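Slr1438 protein (Synechocystis sp., PDB 3K25) is of unknown function but probably binds carbohydrate and may act as a sugar isomerase of the aldose 1-epimerase kind. Local coordinates at residues 209-214 against 237-242; 232-237 against 279-284. All coordinates share one frame; numbering follows the deposited sequence.

Interaction 1 (209-214 against 237-242)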
loop_
_atom_site.group_PDB
_atom_site.type_symbol
_atom_site.label_atom_id
_atom_site.label_comp_id
_atom_site.label_asym_id
_atom_site.label_seq_id
_atom_site.Cartn_x
_atom_site.Cartn_y
_atom_site.Cartn_z
ATOM N N ALA A 209 3.197 -13.017 6.608
ATOM C CA ALA A 209 2.593 -13.075 5.282
ATOM C C ALA A 209 1.589 -14.230 5.195
ATOM O O ALA A 209 1.979 -15.399 5.095
ATOM C CB ALA A 209 3.675 -13.242 4.221
ATOM N N PHE A 210 0.300 -13.900 5.253
ATOM C CA PHE A 210 -0.753 -14.899 5.141
ATOM C C PHE A 210 -1.060 -15.058 3.648
ATOM O O PHE A 210 -1.828 -14.286 3.077
ATOM C CB PHE A 210 -2.002 -14.415 5.860
ATOM C CG PHE A 210 -1.791 -14.103 7.311
ATOM C CD1 PHE A 210 -2.050 -15.061 8.287
ATOM C CD2 PHE A 210 -1.369 -12.840 7.710
ATOM C CE1 PHE A 210 -1.898 -14.769 9.638
ATOM C CE2 PHE A 210 -1.213 -12.536 9.060
ATOM C CZ PHE A 210 -1.481 -13.504 10.028
ATOM N N THR A 211 -0.470 -16.051 3.000
ATOM C CA THR A 211 -0.715 -16.223 1.577
ATOM C C THR A 211 -1.866 -17.161 1.240
ATOM O O THR A 211 -2.072 -17.491 0.067
ATOM C CB THR A 211 0.552 -16.720 0.856
ATOM O OG1 THR A 211 0.895 -18.025 1.336
ATOM C CG2 THR A 211 1.718 -15.767 1.111
ATOM N N GLN A 212 -2.618 -17.582 2.257
ATOM C CA GLN A 212 -3.758 -18.487 2.073
ATOM C C GLN A 212 -4.941 -17.945 2.869
ATOM O O GLN A 212 -5.134 -18.299 4.034
ATOM C CB GLN A 212 -3.398 -19.884 2.578
ATOM C CG GLN A 212 -4.367 -20.977 2.169
ATOM C CD GLN A 212 -4.369 -21.214 0.674
ATOM O OE1 GLN A 212 -3.311 -21.362 0.059
ATOM N NE2 GLN A 212 -5.557 -21.258 0.081
ATOM N N ILE A 213 -5.737 -17.091 2.235
ATOM C CA ILE A 213 -6.877 -16.478 2.912
ATOM C C ILE A 213 -8.223 -16.952 2.401
ATOM O O ILE A 213 -8.378 -17.248 1.214
ATOM C CB ILE A 213 -6.811 -14.927 2.820
ATOM C CG1 ILE A 213 -6.771 -14.476 1.353
ATOM C CG2 ILE A 213 -5.589 -14.422 3.584
ATOM C CD1 ILE A 213 -6.661 -12.986 1.177
ATOM N N SER A 214 -9.199 -17.002 3.304
ATOM C CA SER A 214 -10.541 -17.472 2.973
ATOM C C SER A 214 -11.610 -16.385 2.870
ATOM O O SER A 214 -12.800 -16.684 2.736
ATOM C CB SER A 214 -10.980 -18.502 4.012
ATOM O OG SER A 214 -10.881 -17.975 5.324
ATOM N N TYR A 237 -6.257 -9.519 -5.153
ATOM C CA TYR A 237 -5.464 -9.690 -3.948
ATOM C C TYR A 237 -5.708 -11.005 -3.238
ATOM O O TYR A 237 -6.801 -11.253 -2.723
ATOM C CB TYR A 237 -5.719 -8.513 -3.015
ATOM C CG TYR A 237 -5.484 -7.210 -3.724
ATOM C CD1 TYR A 237 -6.528 -6.556 -4.390
ATOM C CD2 TYR A 237 -4.193 -6.668 -3.816
ATOM C CE1 TYR A 237 -6.289 -5.391 -5.138
ATOM C CE2 TYR A 237 -3.945 -5.511 -4.561
ATOM C CZ TYR A 237 -4.993 -4.880 -5.220
ATOM O OH TYR A 237 -4.744 -3.753 -5.979
ATOM N N GLN A 238 -4.664 -11.832 -3.187
ATOM C CA GLN A 238 -4.752 -13.153 -2.575
ATOM C C GLN A 238 -3.899 -13.332 -1.333
ATOM O O GLN A 238 -3.989 -14.361 -0.664
ATOM C CB GLN A 238 -4.373 -14.192 -3.621
ATOM C CG GLN A 238 -5.130 -13.978 -4.922
ATOM C CD GLN A 238 -4.467 -14.646 -6.099
ATOM O OE1 GLN A 238 -4.523 -15.864 -6.244
ATOM N NE2 GLN A 238 -3.818 -13.847 -6.946
ATOM N N THR A 239 -3.084 -12.327 -1.024
ATOM C CA THR A 239 -2.207 -12.381 0.144
ATOM C C THR A 239 -2.385 -11.216 1.117
ATOM O O THR A 239 -2.618 -10.075 0.713
ATOM C CB THR A 239 -0.727 -12.442 -0.278
ATOM O OG1 THR A 239 -0.402 -13.779 -0.690
ATOM C CG2 THR A 239 0.178 -12.036 0.878
ATOM N N LEU A 240 -2.254 -11.519 2.404
ATOM C CA LEU A 240 -2.395 -10.520 3.443
ATOM C C LEU A 240 -1.116 -10.465 4.264
ATOM O O LEU A 240 -0.663 -11.482 4.801
ATOM C CB LEU A 240 -3.575 -10.878 4.330
ATOM C CG LEU A 240 -4.599 -9.788 4.643
ATOM C CD1 LEU A 240 -4.627 -8.686 3.577
ATOM C CD2 LEU A 240 -5.960 -10.483 4.747
ATOM N N VAL A 241 -0.530 -9.270 4.348
ATOM C CA VAL A 241 0.707 -9.075 5.095
ATOM C C VAL A 241 0.487 -8.218 6.346
ATOM O O VAL A 241 -0.300 -7.268 6.333
ATOM C CB VAL A 241 1.791 -8.404 4.200
ATOM C CG1 VAL A 241 2.996 -7.994 5.045
ATOM C CG2 VAL A 241 2.224 -9.364 3.089
ATOM N N LEU A 242 1.178 -8.565 7.430
ATOM C CA LEU A 242 1.060 -7.806 8.670
ATOM C C LEU A 242 2.443 -7.375 9.156
ATOM O O LEU A 242 3.286 -8.209 9.447
ATOM C CB LEU A 242 0.347 -8.642 9.724
ATOM C CG LEU A 242 -0.022 -7.829 10.959
ATOM C CD1 LEU A 242 -1.369 -8.290 11.496
ATOM C CD2 LEU A 242 1.089 -7.958 11.997
#
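Phe210 meets the opposing strand with the edge of its ring. Its CG stands anti to its own carbonyl carbon (chi1 -58°), which lays the ring alongside residues 240-242. Leu240 O lies in the ring plane at that edge, with Phe210 CD2 3.3 Å from it. Farther along, Phe210 CE2 comes within 4.2 Å of Leu242 CB, while Tyr195 adds an edge-to-face ring contact from outside the two segments. The backbone fixes this register: Phe210 and Leu240 form a hydrogen-bonded antiparallel pair. Phe210 N reaches Leu240 O at 2.6 Å, nearly along the C=O axis, and the return bond from Leu240 N to Phe210 O is straighter at its hydrogen (175°), although the donor sits above the carbonyl plane. Next to it, Ala209 and Val241 form a non-hydrogen-bonded pair, their small side chains on the other face of the sheet. The pairing joins strands 205-210 and 239-245 in one antiparallel sheet of the all-beta galactose mutarotase-like fold. Gln238 and Thr239 together face Trp256 on the neighbouring strand, a classic beta bulge where strand 239-245 begins. Thr211 and Thr239 run side by side and point the same way. Thr211 CG2 rests 3.4 Å from Thr239 OG1; this is a packing contact, and OG1 is hydrogen-bonded to Gln268 OE1. After Thr211 the chain leaves the strand direction, and Ile213 crosses Leu240 at about a right angle, its CG2 4.1 Å from Leu240 CD2. The other Ile213 branch extends over the bulge, where CG1 lies 3.4 Å from Gln238 O.

Interaction 2 (232-237 against 279-284)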
loop_
_atom_site.group_PDB
_atom_site.type_symbol
_atom_site.label_atom_id
_atom_site.label_comp_id
_atom_site.label_asym_id
_atom_site.label_seq_id
_atom_site.Cartn_x
_atom_site.Cartn_y
_atom_site.Cartn_z
ATOM N N SER A 232 -10.868 -4.403 2.853
ATOM C CA SER A 232 -11.554 -5.280 1.915
ATOM C C SER A 232 -10.860 -5.123 0.563
ATOM O O SER A 232 -10.154 -4.138 0.347
ATOM C CB SER A 232 -13.037 -4.918 1.828
ATOM O OG SER A 232 -13.221 -3.581 1.409
ATOM N N PHE A 233 -11.052 -6.078 -0.346
ATOM C CA PHE A 233 -10.363 -6.021 -1.638
ATOM C C PHE A 233 -10.919 -6.897 -2.757
ATOM O O PHE A 233 -11.504 -7.953 -2.511
ATOM C CB PHE A 233 -8.891 -6.394 -1.429
ATOM C CG PHE A 233 -8.681 -7.454 -0.373
ATOM C CD1 PHE A 233 -8.716 -7.122 0.989
ATOM C CD2 PHE A 233 -8.462 -8.783 -0.732
ATOM C CE1 PHE A 233 -8.537 -8.090 1.972
ATOM C CE2 PHE A 233 -8.281 -9.769 0.255
ATOM C CZ PHE A 233 -8.318 -9.419 1.607
ATOM N N SER A 234 -10.712 -6.454 -3.993
ATOM C CA SER A 234 -11.159 -7.211 -5.156
ATOM C C SER A 234 -10.310 -8.500 -5.277
ATOM O O SER A 234 -9.264 -8.631 -4.628
ATOM C CB SER A 234 -11.049 -6.348 -6.421
ATOM O OG SER A 234 -9.699 -6.111 -6.791
ATOM N N GLU A 235 -10.747 -9.443 -6.110
ATOM C CA GLU A 235 -10.044 -10.716 -6.239
ATOM C C GLU A 235 -8.595 -10.739 -6.721
ATOM O O GLU A 235 -7.973 -11.799 -6.733
ATOM C CB GLU A 235 -10.872 -11.691 -7.074
ATOM C CG GLU A 235 -11.145 -11.268 -8.493
ATOM C CD GLU A 235 -12.171 -12.175 -9.160
ATOM O OE1 GLU A 235 -12.527 -11.919 -10.334
ATOM O OE2 GLU A 235 -12.623 -13.147 -8.509
ATOM N N LEU A 236 -8.051 -9.594 -7.116
ATOM C CA LEU A 236 -6.659 -9.543 -7.559
ATOM C C LEU A 236 -5.749 -9.807 -6.350
ATOM O O LEU A 236 -4.621 -10.280 -6.495
ATOM C CB LEU A 236 -6.330 -8.163 -8.144
ATOM C CG LEU A 236 -4.846 -7.869 -8.434
ATOM C CD1 LEU A 236 -4.402 -8.680 -9.646
ATOM C CD2 LEU A 236 -4.607 -6.369 -8.667
ATOM N N TYR A 237 -6.257 -9.519 -5.153
ATOM C CA TYR A 237 -5.464 -9.690 -3.948
ATOM C C TYR A 237 -5.708 -11.005 -3.238
ATOM O O TYR A 237 -6.801 -11.253 -2.723
ATOM C CB TYR A 237 -5.719 -8.513 -3.015
ATOM C CG TYR A 237 -5.484 -7.210 -3.724
ATOM C CD1 TYR A 237 -6.528 -6.556 -4.390
ATOM C CD2 TYR A 237 -4.193 -6.668 -3.816
ATOM C CE1 TYR A 237 -6.289 -5.391 -5.138
ATOM C CE2 TYR A 237 -3.945 -5.511 -4.561
ATOM C CZ TYR A 237 -4.993 -4.880 -5.220
ATOM O OH TYR A 237 -4.744 -3.753 -5.979
ATOM N N SER A 279 -8.703 -4.240 -13.947
ATOM C CA SER A 279 -8.963 -3.339 -12.837
ATOM C C SER A 279 -9.128 -4.077 -11.519
ATOM O O SER A 279 -9.354 -5.286 -11.478
ATOM C CB SER A 279 -10.198 -2.467 -13.124
ATOM O OG SER A 279 -11.378 -3.238 -13.231
ATOM N N ALA A 280 -8.992 -3.330 -10.436
ATOM C CA ALA A 280 -9.106 -3.898 -9.111
ATOM C C ALA A 280 -9.391 -2.756 -8.161
ATOM O O ALA A 280 -9.427 -1.588 -8.564
ATOM C CB ALA A 280 -7.796 -4.588 -8.733
ATOM N N TRP A 281 -9.594 -3.095 -6.896
ATOM C CA TRP A 281 -9.840 -2.091 -5.889
ATOM C C TRP A 281 -9.567 -2.615 -4.482
ATOM O O TRP A 281 -9.651 -3.816 -4.206
ATOM C CB TRP A 281 -11.287 -1.601 -5.974
ATOM C CG TRP A 281 -12.281 -2.696 -5.768
ATOM C CD1 TRP A 281 -12.880 -3.456 -6.736
ATOM C CD2 TRP A 281 -12.725 -3.224 -4.509
ATOM N NE1 TRP A 281 -13.661 -4.425 -6.158
ATOM C CE2 TRP A 281 -13.585 -4.308 -4.792
ATOM C CE3 TRP A 281 -12.474 -2.890 -3.171
ATOM C CZ2 TRP A 281 -14.199 -5.067 -3.779
ATOM C CZ3 TRP A 281 -13.081 -3.645 -2.168
ATOM C CH2 TRP A 281 -13.932 -4.721 -2.481
ATOM N N VAL A 282 -9.233 -1.685 -3.597
ATOM C CA VAL A 282 -8.992 -1.996 -2.200
ATOM C C VAL A 282 -9.832 -0.985 -1.426
ATOM O O VAL A 282 -10.004 0.147 -1.864
ATOM C CB VAL A 282 -7.513 -1.845 -1.841
ATOM C CG1 VAL A 282 -7.320 -2.151 -0.381
ATOM C CG2 VAL A 282 -6.679 -2.802 -2.684
ATOM N N ASN A 283 -10.377 -1.395 -0.290
ATOM C CA ASN A 283 -11.220 -0.495 0.484
ATOM C C ASN A 283 -10.805 -0.438 1.943
ATOM O O ASN A 283 -10.324 -1.415 2.512
ATOM C CB ASN A 283 -12.680 -0.936 0.385
ATOM C CG ASN A 283 -13.651 0.180 0.725
ATOM O OD1 ASN A 283 -13.999 1.005 -0.129
ATOM N ND2 ASN A 283 -14.090 0.216 1.981
ATOM N N PHE A 284 -10.985 0.731 2.539
ATOM C CA PHE A 284 -10.635 0.926 3.932
ATOM C C PHE A 284 -11.822 1.550 4.646
ATOM O O PHE A 284 -12.246 2.654 4.316
ATOM C CB PHE A 284 -9.402 1.813 4.024
ATOM C CG PHE A 284 -8.220 1.254 3.291
ATOM C CD1 PHE A 284 -7.574 0.108 3.757
ATOM C CD2 PHE A 284 -7.777 1.842 2.101
ATOM C CE1 PHE A 284 -6.509 -0.447 3.050
ATOM C CE2 PHE A 284 -6.710 1.293 1.387
ATOM C CZ PHE A 284 -6.075 0.141 1.866
#
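One face of the Trp281 indole lies against the backbone of Phe233 and Ser234, with Ser234 N above its centre and Phe233 C nearer the rim. This ring and that of Tyr237 flank an antiparallel pairing of strands 227-233 and 276-287, neighbours in a broad sheet of the all-beta galactose mutarotase-like fold, to which the aldose 1-epimerase family belongs. Ser234 CB stands 3.5 Å from the centroid of the five-membered ring of Trp281, 21° off the normal, which makes a CH-pi contact. At the indole edge, in its plane, Ser232 OG approaches Trp281 CZ3 to 3.6 Å. The second ring, Tyr237, takes Val282 over one face: Val282 CG2 is 4.0 Å from the ring centroid, and the two side chains cross at about a right angle. Ser232 and Asn283 form a hydrogen-bonded pair, with N-to-O bonds in both directions, the shorter being Asn283 N to Ser232 O at 2.8 Å. Trp281 CG occupies the crowded position between backbone N and carbonyl carbon (chi1 60°), which brings the indole back over the partner strand although its CB points away. Trp281 also makes a cation-pi contact with Arg144; an alanine here would remove the indole that covers Ser234 and Phe233, and would probably leave this strand end less well packed. A type I turn, Ser234 to Tyr237, then leads the chain off the strand. Within it Leu236 CD2 lies 3.7 Å from Ala280 CB, and the Tyr237 hydroxyl is hydrogen-bonded to Gln147 OE1. Ser234 still holds the strand by two bonds: its N donates to Trp281 O, nearly along the C=O axis, and its OG accepts from Trp281 N at 3.0 Å.

Overall arrangement
The two contacts interleave along the chain, in the order 209-214, 232-237, 237-242 and 279-284, and share Tyr237. Strand 227-233, part of interaction 2, is followed directly by strand 239-245 of interaction 1, yet the two belong to different antiparallel sheets, so the turn and bulge round Tyr237 carry the chain from one to the other. Their centres lie about 13 Å apart. Phe233 bridges the distance: its CE2 packs 3.7 Å from Ile213 CD1 and its CZ 4.1 Å from Leu240 CD2. The Tyr237 ring sides with interaction 2 and also touches Leu161 and Phe163 of strand 157-168.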